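Local coordinates for RimK-related lysine biosynthesis protein (Thermococcus kodakarensis, PDB 5K2M), which binds ADP and magnesium and probably works as an ATP-dependent ligase of the LysX type, an ATP-grasp enzyme, in amino-acid biosynthesis, at residues A[4-9]-A[28-33]; A[35-40]-A[61-66]. One frame throughout, in Å; residues are numbered along the deposited sequence.

Contact 1. Residues A[4-9]-A[28-33]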
loop_
_atom_site.group_PDB
_atom_site.type_symbol
_atom_site.label_atom_id
_atom_site.label_comp_id
_atom_site.label_asym_id
_atom_site.label_seq_id
_atom_site.Cartn_x
_atom_site.Cartn_y
_atom_site.Cartn_z
ATOM N N GLY A 4 32.927 12.477 -25.567
ATOM C CA GLY A 4 33.130 11.149 -24.991
ATOM C C GLY A 4 33.470 10.108 -26.048
ATOM O O GLY A 4 32.978 10.179 -27.178
ATOM N N ILE A 5 34.298 9.130 -25.683
ATOM C CA ILE A 5 34.504 7.946 -26.524
ATOM C C ILE A 5 34.282 6.693 -25.685
ATOM O O ILE A 5 35.043 6.437 -24.754
ATOM C CB ILE A 5 35.936 7.891 -27.100
ATOM C CG1 ILE A 5 36.256 9.168 -27.870
ATOM C CG2 ILE A 5 36.103 6.693 -28.013
ATOM C CD1 ILE A 5 37.676 9.237 -28.388
ATOM N N THR A 6 33.268 5.893 -26.015
ATOM C CA THR A 6 33.031 4.650 -25.269
ATOM C C THR A 6 33.690 3.480 -25.976
ATOM O O THR A 6 33.635 3.378 -27.201
ATOM C CB THR A 6 31.549 4.338 -25.072
ATOM O OG1 THR A 6 30.933 4.172 -26.343
ATOM C CG2 THR A 6 30.867 5.442 -24.317
ATOM N N TYR A 7 34.301 2.598 -25.192
ATOM C CA TYR A 7 35.183 1.565 -25.739
ATOM C C TYR A 7 35.318 0.326 -24.843
ATOM O O TYR A 7 35.114 0.377 -23.620
ATOM C CB TYR A 7 36.566 2.160 -26.023
ATOM C CG TYR A 7 37.403 2.478 -24.790
ATOM C CD1 TYR A 7 37.307 3.708 -24.135
ATOM C CD2 TYR A 7 38.316 1.558 -24.306
ATOM C CE1 TYR A 7 38.087 3.987 -23.022
ATOM C CE2 TYR A 7 39.093 1.828 -23.198
ATOM C CZ TYR A 7 38.983 3.033 -22.563
ATOM O OH TYR A 7 39.775 3.245 -21.455
ATOM N N THR A 8 35.666 -0.781 -25.482
ATOM C CA THR A 8 35.952 -2.033 -24.802
ATOM C C THR A 8 37.460 -2.166 -24.696
ATOM O O THR A 8 38.011 -2.279 -23.601
ATOM C CB THR A 8 35.370 -3.211 -25.591
ATOM O OG1 THR A 8 34.000 -2.931 -25.896
ATOM C CG2 THR A 8 35.484 -4.513 -24.789
ATOM N N VAL A 9 38.121 -2.141 -25.848
ATOM C CA VAL A 9 39.569 -2.048 -25.907
ATOM C C VAL A 9 39.870 -0.898 -26.856
ATOM O O VAL A 9 39.024 -0.523 -27.672
ATOM C CB VAL A 9 40.238 -3.372 -26.377
ATOM C CG1 VAL A 9 39.985 -4.501 -25.381
ATOM C CG2 VAL A 9 39.764 -3.789 -27.754
ATOM N N VAL A 28 36.906 12.703 -23.220
ATOM C CA VAL A 28 36.659 11.854 -22.044
ATOM C C VAL A 28 36.587 10.400 -22.484
ATOM O O VAL A 28 35.643 9.998 -23.177
ATOM C CB VAL A 28 35.345 12.239 -21.336
ATOM C CG1 VAL A 28 35.171 11.456 -20.034
ATOM C CG2 VAL A 28 35.321 13.737 -21.078
ATOM N N MET A 29 37.589 9.622 -22.084
ATOM C CA MET A 29 37.676 8.211 -22.432
ATOM C C MET A 29 36.825 7.418 -21.471
ATOM O O MET A 29 37.050 7.467 -20.272
ATOM C CB MET A 29 39.120 7.724 -22.335
ATOM C CG MET A 29 40.075 8.456 -23.255
ATOM S SD MET A 29 39.572 8.310 -24.971
ATOM C CE MET A 29 39.941 6.598 -25.306
ATOM N N LEU A 30 35.841 6.692 -21.993
ATOM C CA LEU A 30 34.901 5.988 -21.142
ATOM C C LEU A 30 34.969 4.515 -21.435
ATOM O O LEU A 30 34.337 4.030 -22.367
ATOM C CB LEU A 30 33.482 6.488 -21.376
ATOM C CG LEU A 30 33.247 7.953 -21.027
ATOM C CD1 LEU A 30 32.146 8.503 -21.910
ATOM C CD2 LEU A 30 32.912 8.116 -19.554
ATOM N N HIS A 31 35.746 3.798 -20.642
ATOM C CA HIS A 31 35.674 2.362 -20.689
ATOM C C HIS A 31 34.306 1.933 -20.146
ATOM O O HIS A 31 33.640 2.677 -19.427
ATOM C CB HIS A 31 36.799 1.720 -19.886
ATOM C CG HIS A 31 36.830 0.234 -20.019
ATOM N ND1 HIS A 31 36.594 -0.612 -18.961
ATOM C CD2 HIS A 31 36.997 -0.557 -21.107
ATOM C CE1 HIS A 31 36.649 -1.865 -19.382
ATOM N NE2 HIS A 31 36.887 -1.856 -20.682
ATOM N N GLU A 32 33.898 0.731 -20.511
ATOM C CA GLU A 32 32.661 0.133 -20.028
ATOM C C GLU A 32 32.496 0.146 -18.506
ATOM O O GLU A 32 31.390 0.358 -18.009
ATOM C CB GLU A 32 32.539 -1.280 -20.591
ATOM C CG GLU A 32 32.203 -1.218 -22.061
ATOM C CD GLU A 32 32.234 -2.545 -22.783
ATOM O OE1 GLU A 32 32.901 -3.502 -22.326
ATOM O OE2 GLU A 32 31.589 -2.607 -23.846
ATOM N N ASP A 33 33.595 -0.034 -17.776
ATOM C CA ASP A 33 33.592 0.088 -16.318
ATOM C C ASP A 33 33.118 1.463 -15.844
ATOM O O ASP A 33 32.581 1.583 -14.755
ATOM C CB ASP A 33 34.986 -0.177 -15.731
ATOM C CG ASP A 33 35.463 -1.613 -15.929
ATOM O OD1 ASP A 33 34.722 -2.470 -16.487
ATOM O OD2 ASP A 33 36.608 -1.881 -15.513
#
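Ile5 N donates to Val28 O at 3.0 Å and Leu30 N to Ile5 O at 2.9 Å, which sets Ile5 opposite Met29 in parallel strands 4-7 and 28-31, neighbours in a beta-alpha-beta unit whose crossover helix is 12-24. Tyr7 N reaches Leu30 O at 3.2 Å along a more bent path. Tyr7 buries the most area against the other segment. Its chi1 of 72° sets CG between N and carbonyl carbon, and Tyr7 CE1 lies 3.3 Å from His31 N. His31 CA lies over one ring face toward the rim, and His31 CB makes an off-centre CH-pi contact, 4.2 Å from the centroid; Met29 CE is 3.9 Å from Tyr7 CE1. Next along this sheet face, Met29 SD runs beside Ile5 CD1. Thr6 and Leu30 share the other, where Phe63 of helix 53-65 packs on both. The Tyr7 hydroxyl bonds weakly to the backbone of another protein's chain, and a polar side chain of that chain stacks on the His31 ring. Past Tyr7 the grip slackens: Glu32 N reaches Tyr7 O only weakly, at 3.4 Å. At the partly exposed tip, Thr8 OG1 is hydrogen-bonded to Val51 N, and its link to Glu32 OE2 is a weak 3.2 Å bond.

Contact 2. Residues A[35-40]-A[61-66]; sequences LLFPGN and RLFESE
Phe37 points its ring into helix 61-65 and meets two successive residues there in different ways. Leu62 CB stands over the middle of one ring face, a CH-pi contact 3.5 Å from the centroid and only 1° off the normal, and Leu62 CD2 reaches down to Phe37 CB. At the rim, Phe37 CZ points into the centre of the Phe63 face: a T-shaped pair with centroids 5.0 Å apart and planes at 88°. Glu66 CG closes another part of the edge, 3.9 Å from Phe37 CD2, and Leu35 CD2 presses on Phe63 CE2 at 3.6 Å. An alanine at Phe37 would probably open a gap between strand and helix, leaving the Phe63 face and Leu62 CB without the ring they pack on.

The helix belongs to the parallel sheet domain at the N-terminal end, on the crossover from strand 45-49 to strand 70-71, whereas residues 36-37 pair antiparallel with a strand of the second subunit and carry a sheet across the interface. Farther out, the Glu66 chain bends at chi2 (-65°), carrying CD round toward Gly39, and OE1 accepts a weak hydrogen bond from Gly39 N at 3.3 Å. Gly39 O sits 3.1 Å from Glu66 OE2, two acceptors that probably repel. Gly39 follows Pro38, which is entered through a cis peptide bond; a CB on the glycine would clash with Leu36 O. Tyr41 adds a third ring: it meets Phe37 and stands edge-to-face with Phe63, while its OH is hydrogen-bonded to Leu36 N.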
loop_
_atom_site.group_PDB
_atom_site.type_symbol
_atom_site.label_atom_id
_atom_site.label_comp_id
_atom_site.label_asym_id
_atom_site.label_seq_id
_atom_site.Cartn_x
_atom_site.Cartn_y
_atom_site.Cartn_z
ATOM N N LEU A 35 30.740 3.200 -17.207
ATOM C CA LEU A 35 29.360 3.432 -17.616
ATOM C C LEU A 35 28.375 2.889 -16.594
ATOM O O LEU A 35 28.252 1.684 -16.412
ATOM C CB LEU A 35 29.110 2.803 -18.984
ATOM C CG LEU A 35 30.015 3.331 -20.105
ATOM C CD1 LEU A 35 29.886 2.480 -21.355
ATOM C CD2 LEU A 35 29.721 4.802 -20.391
ATOM N N LEU A 36 27.648 3.790 -15.955
ATOM C CA LEU A 36 26.667 3.425 -14.963
ATOM C C LEU A 36 25.486 4.385 -15.082
ATOM O O LEU A 36 25.651 5.600 -14.996
ATOM C CB LEU A 36 27.317 3.483 -13.582
ATOM C CG LEU A 36 26.560 3.026 -12.333
ATOM C CD1 LEU A 36 25.964 1.638 -12.511
ATOM C CD2 LEU A 36 27.502 3.068 -11.137
ATOM N N PHE A 37 24.292 3.855 -15.309
ATOM C CA PHE A 37 23.135 4.727 -15.498
ATOM C C PHE A 37 21.994 4.364 -14.560
ATOM O O PHE A 37 21.868 3.205 -14.175
ATOM C CB PHE A 37 22.651 4.657 -16.942
ATOM C CG PHE A 37 23.656 5.126 -17.954
ATOM C CD1 PHE A 37 24.645 4.269 -18.421
ATOM C CD2 PHE A 37 23.576 6.410 -18.491
ATOM C CE1 PHE A 37 25.548 4.685 -19.385
ATOM C CE2 PHE A 37 24.478 6.835 -19.451
ATOM C CZ PHE A 37 25.470 5.973 -19.894
ATOM N N PRO A 38 21.165 5.353 -14.174
ATOM C CA PRO A 38 21.314 6.772 -14.463
ATOM C C PRO A 38 22.561 7.352 -13.830
ATOM O O PRO A 38 22.993 6.893 -12.782
ATOM C CB PRO A 38 20.071 7.416 -13.815
ATOM C CG PRO A 38 19.123 6.298 -13.574
ATOM C CD PRO A 38 19.969 5.087 -13.358
ATOM N N GLY A 39 23.137 8.356 -14.476
ATOM C CA GLY A 39 24.354 8.978 -13.978
ATOM C C GLY A 39 24.479 10.412 -14.444
ATOM O O GLY A 39 23.684 10.890 -15.249
ATOM N N ASN A 40 25.511 11.073 -13.947
ATOM C CA ASN A 40 25.759 12.476 -14.215
ATOM C C ASN A 40 26.946 12.586 -15.154
ATOM O O ASN A 40 28.087 12.367 -14.751
ATOM C CB ASN A 40 26.035 13.196 -12.893
ATOM C CG ASN A 40 26.499 14.625 -13.085
ATOM O OD1 ASN A 40 26.140 15.284 -14.065
ATOM N ND2 ASN A 40 27.300 15.117 -12.139
ATOM N N ARG A 61 21.727 4.229 -26.327
ATOM C CA ARG A 61 20.392 4.511 -25.820
ATOM C C ARG A 61 20.431 5.164 -24.447
ATOM O O ARG A 61 19.652 6.065 -24.178
ATOM C CB ARG A 61 19.533 3.232 -25.759
ATOM C CG ARG A 61 18.148 3.439 -25.145
ATOM C CD ARG A 61 17.264 4.284 -26.058
ATOM N NE ARG A 61 16.008 4.695 -25.434
ATOM C CZ ARG A 61 15.829 5.816 -24.745
ATOM N NH1 ARG A 61 14.637 6.091 -24.236
ATOM N NH2 ARG A 61 16.833 6.659 -24.542
ATOM N N LEU A 62 21.322 4.692 -23.578
ATOM C CA LEU A 62 21.464 5.256 -22.238
ATOM C C LEU A 62 21.988 6.708 -22.231
ATOM O O LEU A 62 21.475 7.567 -21.500
ATOM C CB LEU A 62 22.360 4.349 -21.399
ATOM C CG LEU A 62 21.629 3.064 -20.983
ATOM C CD1 LEU A 62 22.604 1.948 -20.634
ATOM C CD2 LEU A 62 20.680 3.374 -19.834
ATOM N N PHE A 63 22.984 6.995 -23.050
ATOM C CA PHE A 63 23.433 8.378 -23.197
ATOM C C PHE A 63 22.329 9.289 -23.753
ATOM O O PHE A 63 22.157 10.413 -23.262
ATOM C CB PHE A 63 24.717 8.465 -24.020
ATOM C CG PHE A 63 25.958 8.249 -23.202
ATOM C CD1 PHE A 63 26.306 9.154 -22.212
ATOM C CD2 PHE A 63 26.776 7.147 -23.414
ATOM C CE1 PHE A 63 27.436 8.964 -21.430
ATOM C CE2 PHE A 63 27.914 6.958 -22.654
ATOM C CZ PHE A 63 28.245 7.872 -21.655
ATOM N N GLU A 64 21.565 8.802 -24.733
ATOM C CA GLU A 64 20.390 9.536 -25.243
ATOM C C GLU A 64 19.388 9.814 -24.111
ATOM O O GLU A 64 18.808 10.886 -24.049
ATOM C CB GLU A 64 19.700 8.768 -26.381
ATOM C CG GLU A 64 20.544 8.663 -27.656
ATOM C CD GLU A 64 20.058 7.616 -28.651
ATOM O OE1 GLU A 64 19.180 6.808 -28.317
ATOM O OE2 GLU A 64 20.560 7.590 -29.794
ATOM N N SER A 65 19.218 8.857 -23.199
ATOM C CA SER A 65 18.301 9.023 -22.077
ATOM C C SER A 65 18.792 10.136 -21.158
ATOM O O SER A 65 17.997 10.736 -20.443
ATOM C CB SER A 65 18.136 7.714 -21.286
ATOM O OG SER A 65 19.238 7.455 -20.427
ATOM N N GLU A 66 20.100 10.390 -21.169
ATOM C CA GLU A 66 20.683 11.510 -20.430
ATOM C C GLU A 66 20.734 12.807 -21.266
ATOM O O GLU A 66 21.376 13.770 -20.864
ATOM C CB GLU A 66 22.100 11.157 -19.932
ATOM C CG GLU A 66 22.191 10.011 -18.931
ATOM C CD GLU A 66 21.504 10.317 -17.607
ATOM O OE1 GLU A 66 21.104 9.365 -16.911
ATOM O OE2 GLU A 66 21.347 11.509 -17.258
#

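How the contacts relate
The two contacts follow in series along the chain: 4-9 with 28-33 closes first, and the chain leaving strand 26-31 then runs on into 35-40, which meets helix 53-65. Their centres lie about 13 Å apart in the same N-terminal parallel sheet region, away from the ADP and magnesium sites. Contact 1 belongs to the sheet itself, contact 2 to the layer outside it, and they join directly: Thr6 CG2 is 3.7 Å from Phe63 CE2, and Leu30 CB and Thr6 CG2 both touch Leu35 CD2, so side chains of sheet, helix and loop pack against one another. Both reach the second subunit, contact 1 through Glu32 and Asp33, contact 2 through residues 36-37, which pair with one of its strands.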